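Local coordinates for protein transcriptional regulator (PDB 3LMM) that is of uncharacterised function but is probably a transcriptional regulator, joining a Schlafen AlbA_2 domain to a RecG C-terminal-like region and helix-turn-helix-type domains, at residues V86-K91 against Q127-I132. Sequence-based numbering, arbitrary orientation.
Sequences VGIEDK and QRVLAI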
loop_
_atom_site.group_PDB
_atom_site.type_symbol
_atom_site.label_atom_id
_atom_site.label_comp_id
_atom_site.label_asym_id
_atom_site.label_seq_id
_atom_site.Cartn_x
_atom_site.Cartn_y
_atom_site.Cartn_z
ATOM N N VAL A 86 -5.024 17.725 17.983
ATOM C CA VAL A 86 -6.256 18.004 17.268
ATOM C C VAL A 86 -7.246 18.546 18.265
ATOM O O VAL A 86 -7.447 17.955 19.319
ATOM C CB VAL A 86 -6.858 16.754 16.651
ATOM C CG1 VAL A 86 -8.313 17.018 16.319
ATOM C CG2 VAL A 86 -6.097 16.371 15.389
ATOM N N GLY A 87 -7.864 19.671 17.934
ATOM C CA GLY A 87 -8.820 20.267 18.846
ATOM C C GLY A 87 -8.341 21.606 19.375
ATOM O O GLY A 87 -8.927 22.154 20.300
ATOM N N ILE A 88 -7.260 22.125 18.801
ATOM C CA ILE A 88 -6.737 23.424 19.203
ATOM C C ILE A 88 -6.604 24.300 17.968
ATOM O O ILE A 88 -5.894 23.950 17.022
ATOM C CB ILE A 88 -5.339 23.324 19.902
ATOM C CG1 ILE A 88 -5.487 22.964 21.387
ATOM C CG2 ILE A 88 -4.622 24.663 19.846
ATOM C CD1 ILE A 88 -6.062 21.593 21.645
ATOM N N GLU A 89 -7.290 25.439 17.978
ATOM C CA GLU A 89 -7.245 26.369 16.851
ATOM C C GLU A 89 -5.814 26.787 16.576
ATOM O O GLU A 89 -5.062 27.116 17.492
ATOM C CB GLU A 89 -8.092 27.612 17.146
ATOM C CG GLU A 89 -8.176 28.619 15.991
ATOM C CD GLU A 89 -9.064 29.813 16.313
ATOM O OE1 GLU A 89 -9.238 30.689 15.437
ATOM O OE2 GLU A 89 -9.580 29.888 17.448
ATOM N N ASP A 90 -5.450 26.786 15.305
ATOM C CA ASP A 90 -4.108 27.160 14.894
ATOM C C ASP A 90 -3.705 28.600 15.222
ATOM O O ASP A 90 -4.516 29.514 15.175
ATOM C CB ASP A 90 -3.962 26.945 13.396
ATOM C CG ASP A 90 -2.567 27.206 12.919
ATOM O OD1 ASP A 90 -1.645 26.528 13.429
ATOM O OD2 ASP A 90 -2.392 28.087 12.040
ATOM N N LYS A 91 -2.425 28.790 15.528
ATOM C CA LYS A 91 -1.850 30.109 15.856
ATOM C C LYS A 91 -2.385 30.774 17.133
ATOM O O LYS A 91 -1.608 31.276 17.951
ATOM C CB LYS A 91 -2.013 31.077 14.670
ATOM C CG LYS A 91 -1.349 30.583 13.388
ATOM C CD LYS A 91 -1.340 31.637 12.294
ATOM C CE LYS A 91 -0.971 31.040 10.932
ATOM N NZ LYS A 91 0.331 30.311 10.893
ATOM N N GLN A 127 -12.450 20.403 27.876
ATOM C CA GLN A 127 -12.647 20.000 26.502
ATOM C C GLN A 127 -11.748 18.816 26.202
ATOM O O GLN A 127 -10.732 18.621 26.864
ATOM C CB GLN A 127 -12.318 21.154 25.571
ATOM C CG GLN A 127 -13.294 22.305 25.668
ATOM C CD GLN A 127 -14.702 21.895 25.290
ATOM O OE1 GLN A 127 -14.899 21.072 24.392
ATOM N NE2 GLN A 127 -15.695 22.483 25.957
ATOM N N ARG A 128 -12.137 18.021 25.210
ATOM C CA ARG A 128 -11.366 16.846 24.817
ATOM C C ARG A 128 -10.496 17.156 23.617
ATOM O O ARG A 128 -10.905 17.905 22.736
ATOM C CB ARG A 128 -12.289 15.673 24.460
ATOM C CG ARG A 128 -11.508 14.435 24.030
ATOM C CD ARG A 128 -12.387 13.217 23.843
ATOM N NE ARG A 128 -12.514 12.891 22.429
ATOM C CZ ARG A 128 -12.031 11.794 21.842
ATOM N NH1 ARG A 128 -12.205 11.613 20.545
ATOM N NH2 ARG A 128 -11.381 10.869 22.534
ATOM N N VAL A 129 -9.292 16.595 23.580
ATOM C CA VAL A 129 -8.420 16.814 22.431
ATOM C C VAL A 129 -7.604 15.571 22.131
ATOM O O VAL A 129 -7.330 14.765 23.020
ATOM C CB VAL A 129 -7.451 18.000 22.630
ATOM C CG1 VAL A 129 -8.231 19.263 22.888
ATOM C CG2 VAL A 129 -6.492 17.698 23.740
ATOM N N LEU A 130 -7.239 15.398 20.866
ATOM C CA LEU A 130 -6.436 14.246 20.487
ATOM C C LEU A 130 -4.974 14.608 20.288
ATOM O O LEU A 130 -4.639 15.532 19.552
ATOM C CB LEU A 130 -6.967 13.598 19.208
ATOM C CG LEU A 130 -8.104 12.603 19.349
ATOM C CD1 LEU A 130 -8.225 12.134 20.784
ATOM C CD2 LEU A 130 -9.362 13.267 18.901
ATOM N N ALA A 131 -4.103 13.878 20.966
ATOM C CA ALA A 131 -2.683 14.100 20.827
ATOM C C ALA A 131 -2.235 13.050 19.831
ATOM O O ALA A 131 -2.354 11.859 20.096
ATOM C CB ALA A 131 -1.987 13.890 22.149
ATOM N N ILE A 132 -1.755 13.478 18.673
ATOM C CA ILE A 132 -1.294 12.510 17.701
ATOM C C ILE A 132 0.221 12.554 17.586
ATOM O O ILE A 132 0.805 13.594 17.266
ATOM C CB ILE A 132 -1.878 12.756 16.323
ATOM C CG1 ILE A 132 -3.385 12.676 16.372
ATOM C CG2 ILE A 132 -1.346 11.713 15.377
ATOM C CD1 ILE A 132 -4.027 12.945 15.055
#
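Val86 and Leu130 face each other as an antiparallel hydrogen-bonded pair: Val86 N donates to Leu130 O at 2.7 Å, and Leu130 N returns a bond to Val86 O at 3.0 Å. Their side chains stand on the same face of the sheet, CB to CB 4.1 Å. On that face, with Val86 CG1 anti to the backbone N (chi1 162°), the CG2 branch lies beside that N and meets the tip of Ile132, CG2 to CD1 4.0 Å. Val129 directs its CB toward segment 86-91 and roughly opposite to that of Leu130. Its CG1 touches Ile88 CD1 at 3.4 Å, the two side chains crossing obliquely, while its CB packs on Val86 O. Gly87, with a positive phi of 114°, follows the last paired residue, and here the chain swings away from strand 128-134. Backbone bonds from Gly87 and Ile88 to Lys43 tie the start of the loop to strand 41-43, on the other side of strand 82-86. Past it comes Asp90, which with Asp41 and Phe42 makes up the cobalt(II) site. The pair thus closes the end of central strand 82-86 in the four-stranded mixed sheet of the Schlafen AlbA_2 domain, where the loop leaves for the metal.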